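Local coordinates for protein EchA1_1 (Mycobacterium avium subsp. paratuberculosis, PDB 3R9T) that probably hydrates the double bond of (2E)-enoyl-CoA thioesters to (3S)-3-hydroxyacyl-CoA in fatty acid metabolism, at residues 45-59 against 94-106. Numbering follows the deposited sequence. Where two conformers were deposited one is given.
Sequences LEEAQHDPEVRAVVL and GYVRHFIDKPTIA
Lys102 reaches the C-terminal end of helix 35-50 and the turn after it: NZ donates to Ala48 O (2.8 Å) of the last helical turn, to Val54 O (2.9 Å), which belongs to the beta turn Asp51-Val54, and weakly to Gln49 O. A water accepting from NZ also donates to Gln49 O. Bends at chi2 (-128°) and chi4 (132°) steer the ammonium among these carbonyls. Beside it Gln49, its chain folded at chi2, offers OE1 to Asp101 N in an almost straight bond (2.8 Å, 171° at the hydrogen).

One turn earlier in the helix, Leu45 splits its methyls: CD2 meets Ile100 CD1 at 3.7 Å, while CD1 touches both Tyr95 and His98. Leu59 CD2 sits over one face of Tyr95, 3.9 Å from the ring centroid, a CH-pi contact. Strands 56-61 and 104-108 run parallel as neighbours in the main sheet of the crotonase fold, joined by Val57 N to Pro103 O, Ile105 N to Val57 O (2.9 Å) and Leu59 N to Ile105 O.

The His98 ring is held by its ND1-H, which donates in the ring plane to Gly94 O, and it stacks on Trp90. Tyr95 OH is hydrogen-bonded to Ser123 OG. Asp51 OD1 closes an Asx turn with Glu53 N, while OD2, like Glu53, pairs with Arg15. The buried lysine thus satisfies helix-end and turn carbonyls together, whose partial negative charge probably favours its protonated form.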
loop_
_atom_site.group_PDB
_atom_site.type_symbol
_atom_site.label_atom_id
_atom_site.label_comp_id
_atom_site.label_asym_id
_atom_site.label_seq_id
_atom_site.Cartn_x
_atom_site.Cartn_y
_atom_site.Cartn_z
ATOM N N LEU B 45 27.133 9.073 2.800
ATOM C CA LEU B 45 25.790 9.531 3.164
ATOM C C LEU B 45 25.818 10.554 4.293
ATOM O O LEU B 45 25.084 11.544 4.261
ATOM C CB LEU B 45 24.920 8.365 3.611
ATOM C CG LEU B 45 24.182 7.526 2.586
ATOM C CD1 LEU B 45 23.325 6.510 3.351
ATOM C CD2 LEU B 45 23.311 8.384 1.660
ATOM N N GLU B 46 26.648 10.311 5.301
ATOM C CA GLU B 46 26.750 11.228 6.436
ATOM C C GLU B 46 27.275 12.588 5.959
ATOM O O GLU B 46 26.791 13.639 6.389
ATOM C CB GLU B 46 27.622 10.593 7.549
ATOM C CG GLU B 46 28.126 11.510 8.658
ATOM C CD GLU B 46 29.095 10.798 9.613
ATOM O OE1 GLU B 46 28.795 10.722 10.825
ATOM O OE2 GLU B 46 30.154 10.308 9.154
ATOM N N GLU B 47 28.220 12.562 5.023
ATOM C CA GLU B 47 28.810 13.783 4.462
ATOM C C GLU B 47 27.757 14.518 3.654
ATOM O O GLU B 47 27.636 15.738 3.736
ATOM C CB GLU B 47 30.021 13.445 3.577
ATOM C CG GLU B 47 30.587 14.599 2.720
ATOM C CD GLU B 47 31.023 15.820 3.536
ATOM O OE1 GLU B 47 32.242 16.089 3.586
ATOM O OE2 GLU B 47 30.165 16.518 4.122
ATOM N N ALA B 48 26.971 13.758 2.902
ATOM C CA ALA B 48 25.914 14.338 2.080
ATOM C C ALA B 48 24.906 15.052 2.975
ATOM O O ALA B 48 24.447 16.152 2.652
ATOM C CB ALA B 48 25.224 13.241 1.246
ATOM N N GLN B 49 24.561 14.423 4.096
ATOM C CA GLN B 49 23.603 14.996 5.024
ATOM C C GLN B 49 24.113 16.342 5.518
ATOM O O GLN B 49 23.337 17.269 5.687
ATOM C CB GLN B 49 23.366 14.072 6.217
ATOM C CG GLN B 49 22.417 14.625 7.277
ATOM C CD GLN B 49 21.060 14.915 6.685
ATOM O OE1 GLN B 49 20.190 14.062 6.700
ATOM N NE2 GLN B 49 20.891 16.105 6.119
ATOM N N HIS B 50 25.416 16.450 5.739
ATOM C CA HIS B 50 25.948 17.619 6.440
ATOM C C HIS B 50 26.444 18.738 5.551
ATOM O O HIS B 50 26.610 19.871 6.014
ATOM C CB HIS B 50 26.989 17.169 7.454
ATOM C CG HIS B 50 26.372 16.404 8.575
ATOM N ND1 HIS B 50 25.460 16.978 9.433
ATOM C CD2 HIS B 50 26.433 15.094 8.912
ATOM C CE1 HIS B 50 25.031 16.067 10.288
ATOM N NE2 HIS B 50 25.605 14.915 9.993
ATOM N N ASP B 51 26.660 18.430 4.281
ATOM C CA ASP B 51 27.153 19.407 3.332
ATOM C C ASP B 51 25.940 20.094 2.692
ATOM O O ASP B 51 25.224 19.481 1.895
ATOM C CB ASP B 51 28.041 18.704 2.293
ATOM C CG ASP B 51 28.668 19.663 1.294
ATOM O OD1 ASP B 51 28.271 20.844 1.254
ATOM O OD2 ASP B 51 29.559 19.224 0.536
ATOM N N PRO B 52 25.696 21.376 3.031
ATOM C CA PRO B 52 24.538 21.987 2.384
ATOM C C PRO B 52 24.739 22.249 0.877
ATOM O O PRO B 52 23.800 22.659 0.209
ATOM C CB PRO B 52 24.354 23.300 3.154
ATOM C CG PRO B 52 25.703 23.630 3.701
ATOM C CD PRO B 52 26.574 22.389 3.646
ATOM N N GLU B 53 25.927 22.018 0.326
ATOM C CA GLU B 53 26.064 22.086 -1.133
ATOM C C GLU B 53 25.535 20.816 -1.827
ATOM O O GLU B 53 25.328 20.811 -3.044
ATOM C CB GLU B 53 27.506 22.310 -1.552
ATOM C CG GLU B 53 28.083 23.684 -1.247
ATOM C CD GLU B 53 29.456 23.873 -1.877
ATOM O OE1 GLU B 53 29.934 22.944 -2.567
ATOM O OE2 GLU B 53 30.060 24.952 -1.682
ATOM N N VAL B 54 25.352 19.741 -1.060
ATOM C CA VAL B 54 24.755 18.504 -1.587
ATOM C C VAL B 54 23.220 18.545 -1.490
ATOM O O VAL B 54 22.659 18.735 -0.407
ATOM C CB VAL B 54 25.301 17.266 -0.849
ATOM C CG1 VAL B 54 24.608 16.010 -1.345
ATOM C CG2 VAL B 54 26.823 17.155 -1.022
ATOM N N ARG B 55 22.552 18.356 -2.628
ATOM C CA ARG B 55 21.086 18.421 -2.718
ATOM C C ARG B 55 20.409 17.074 -2.985
ATOM O O ARG B 55 19.184 16.954 -2.847
ATOM C CB ARG B 55 20.664 19.387 -3.829
ATOM C CG ARG B 55 21.022 20.849 -3.577
ATOM C CD ARG B 55 20.320 21.430 -2.356
ATOM N NE ARG B 55 18.906 21.071 -2.411
ATOM C CZ ARG B 55 17.960 21.696 -3.114
ATOM N NH1 ARG B 55 18.211 22.813 -3.788
ATOM N NH2 ARG B 55 16.724 21.202 -3.101
ATOM N N ALA B 56 21.194 16.095 -3.411
ATOM C CA ALA B 56 20.683 14.757 -3.720
ATOM C C ALA B 56 21.841 13.766 -3.753
ATOM O O ALA B 56 22.998 14.138 -3.953
ATOM C CB ALA B 56 19.959 14.749 -5.066
ATOM N N VAL B 57 21.508 12.496 -3.558
ATOM C CA VAL B 57 22.468 11.424 -3.584
ATOM C C VAL B 57 22.016 10.358 -4.548
ATOM O O VAL B 57 20.848 9.955 -4.518
ATOM C CB VAL B 57 22.575 10.803 -2.197
ATOM C CG1 VAL B 57 23.454 9.546 -2.207
ATOM C CG2 VAL B 57 23.100 11.844 -1.217
ATOM N N VAL B 58 22.944 9.909 -5.392
ATOM C CA VAL B 58 22.758 8.737 -6.251
ATOM C C VAL B 58 23.708 7.620 -5.830
ATOM O O VAL B 58 24.911 7.863 -5.630
ATOM C CB VAL B 58 23.010 9.072 -7.737
ATOM C CG1 VAL B 58 22.986 7.821 -8.612
ATOM C CG2 VAL B 58 21.973 10.064 -8.236
ATOM N N LEU B 59 23.150 6.413 -5.697
ATOM C CA LEU B 59 23.888 5.202 -5.342
ATOM C C LEU B 59 23.894 4.287 -6.561
ATOM O O LEU B 59 22.841 3.989 -7.095
ATOM C CB LEU B 59 23.227 4.472 -4.158
ATOM C CG LEU B 59 23.906 3.149 -3.762
ATOM C CD1 LEU B 59 25.308 3.428 -3.201
ATOM C CD2 LEU B 59 23.034 2.343 -2.780
ATOM N N GLY B 94 25.727 0.325 5.472
ATOM C CA GLY B 94 25.670 1.659 6.065
ATOM C C GLY B 94 24.546 2.500 5.497
ATOM O O GLY B 94 24.608 3.721 5.555
ATOM N N TYR B 95 23.502 1.839 5.000
ATOM C CA TYR B 95 22.517 2.477 4.115
ATOM C C TYR B 95 21.054 2.222 4.470
ATOM O O TYR B 95 20.262 3.148 4.452
ATOM C CB TYR B 95 22.759 2.013 2.670
ATOM C CG TYR B 95 22.017 2.779 1.584
ATOM C CD1 TYR B 95 22.560 3.933 1.035
ATOM C CD2 TYR B 95 20.793 2.333 1.079
ATOM C CE1 TYR B 95 21.922 4.636 0.043
ATOM C CE2 TYR B 95 20.123 3.054 0.086
ATOM C CZ TYR B 95 20.721 4.188 -0.463
ATOM O OH TYR B 95 20.106 4.939 -1.444
ATOM N N VAL B 96 20.695 0.971 4.763
ATOM C CA VAL B 96 19.267 0.584 4.835
ATOM C C VAL B 96 18.512 1.080 6.068
ATOM O O VAL B 96 17.270 1.105 6.071
ATOM C CB VAL B 96 19.036 -0.927 4.666
ATOM C CG1 VAL B 96 19.602 -1.427 3.346
ATOM C CG2 VAL B 96 19.572 -1.721 5.876
ATOM N N ARG B 97 19.251 1.454 7.112
ATOM C CA ARG B 97 18.688 2.104 8.302
ATOM C C ARG B 97 19.427 3.416 8.561
ATOM O O ARG B 97 19.702 3.767 9.703
ATOM C CB ARG B 97 18.819 1.175 9.514
ATOM C CG ARG B 97 17.889 1.447 10.648
ATOM C CD ARG B 97 18.017 0.284 11.642
ATOM N NE ARG B 97 17.113 0.367 12.776
ATOM C CZ ARG B 97 17.117 -0.490 13.798
ATOM N NH1 ARG B 97 17.988 -1.498 13.837
ATOM N NH2 ARG B 97 16.250 -0.337 14.795
ATOM N N HIS B 98 19.741 4.132 7.488
ATOM C CA HIS B 98 20.486 5.382 7.546
ATOM C C HIS B 98 19.682 6.493 6.880
ATOM O O HIS B 98 19.955 6.887 5.757
ATOM C CB HIS B 98 21.821 5.199 6.838
ATOM C CG HIS B 98 22.801 6.301 7.066
ATOM N ND1 HIS B 98 24.122 6.177 6.693
ATOM C CD2 HIS B 98 22.677 7.529 7.625
ATOM C CE1 HIS B 98 24.770 7.284 7.015
ATOM N NE2 HIS B 98 23.918 8.119 7.582
ATOM N N PHE B 99 18.700 7.004 7.599
ATOM C CA PHE B 99 17.872 8.067 7.088
ATOM C C PHE B 99 18.686 9.351 6.970
ATOM O O PHE B 99 19.358 9.783 7.928
ATOM C CB PHE B 99 16.663 8.339 7.993
ATOM C CG PHE B 99 15.799 9.458 7.479
ATOM C CD1 PHE B 99 14.830 9.207 6.520
ATOM C CD2 PHE B 99 16.016 10.768 7.891
ATOM C CE1 PHE B 99 14.058 10.248 5.994
ATOM C CE2 PHE B 99 15.240 11.818 7.388
ATOM C CZ PHE B 99 14.263 11.550 6.442
ATOM N N ILE B 100 18.595 9.951 5.788
ATOM C CA ILE B 100 19.049 11.312 5.538
ATOM C C ILE B 100 17.917 12.133 4.916
ATOM O O ILE B 100 17.034 11.603 4.235
ATOM C CB ILE B 100 20.339 11.379 4.671
ATOM C CG1 ILE B 100 20.089 10.957 3.216
ATOM C CG2 ILE B 100 21.467 10.583 5.354
ATOM C CD1 ILE B 100 21.247 11.370 2.279
ATOM N N ASP B 101 17.956 13.438 5.177
ATOM C CA ASP B 101 17.002 14.466 4.744
ATOM C C ASP B 101 16.956 14.703 3.246
ATOM O O ASP B 101 16.017 15.329 2.705
ATOM C CB ASP B 101 17.434 15.809 5.353
ATOM C CG ASP B 101 17.183 15.897 6.836
ATOM O OD1 ASP B 101 16.251 15.232 7.332
ATOM O OD2 ASP B 101 17.916 16.653 7.506
ATOM N N LYS B 102 18.038 14.314 2.581
ATOM C CA LYS B 102 18.185 14.586 1.160
ATOM C C LYS B 102 17.760 13.382 0.331
ATOM O O LYS B 102 17.923 12.246 0.752
ATOM C CB LYS B 102 19.624 14.967 0.876
ATOM C CG LYS B 102 20.204 15.838 1.999
ATOM C CD LYS B 102 20.832 17.092 1.532
ATOM C CE LYS B 102 21.399 17.912 2.702
ATOM N NZ LYS B 102 22.774 18.350 2.424
ATOM N N PRO B 103 17.196 13.632 -0.851
ATOM C CA PRO B 103 16.740 12.533 -1.677
ATOM C C PRO B 103 17.850 11.574 -2.098
ATOM O O PRO B 103 18.970 12.009 -2.430
ATOM C CB PRO B 103 16.138 13.237 -2.906
ATOM C CG PRO B 103 16.821 14.582 -2.943
ATOM C CD PRO B 103 16.973 14.936 -1.503
ATOM N N THR B 104 17.502 10.282 -2.078
ATOM C CA THR B 104 18.363 9.199 -2.537
ATOM C C THR B 104 17.754 8.463 -3.723
ATOM O O THR B 104 16.579 8.144 -3.722
ATOM C CB THR B 104 18.670 8.193 -1.408
ATOM O OG1 THR B 104 17.441 7.632 -0.917
ATOM C CG2 THR B 104 19.434 8.901 -0.241
ATOM N N ILE B 105 18.574 8.216 -4.739
ATOM C CA ILE B 105 18.155 7.568 -5.952
ATOM C C ILE B 105 19.122 6.436 -6.201
ATOM O O ILE B 105 20.327 6.667 -6.341
ATOM C CB ILE B 105 18.234 8.541 -7.140
ATOM C CG1 ILE B 105 17.410 9.805 -6.871
ATOM C CG2 ILE B 105 17.855 7.806 -8.463
ATOM C CD1 ILE B 105 17.701 10.938 -7.882
ATOM N N ALA B 106 18.606 5.221 -6.275
ATOM C CA ALA B 106 19.388 4.071 -6.676
ATOM C C ALA B 106 19.465 4.000 -8.198
ATOM O O ALA B 106 18.441 3.990 -8.863
ATOM C CB ALA B 106 18.739 2.821 -6.147
HETATM O O HOH W 1 22.746 20.128 4.699
HETATM O O HOH W 2 21.066 11.767 8.729
#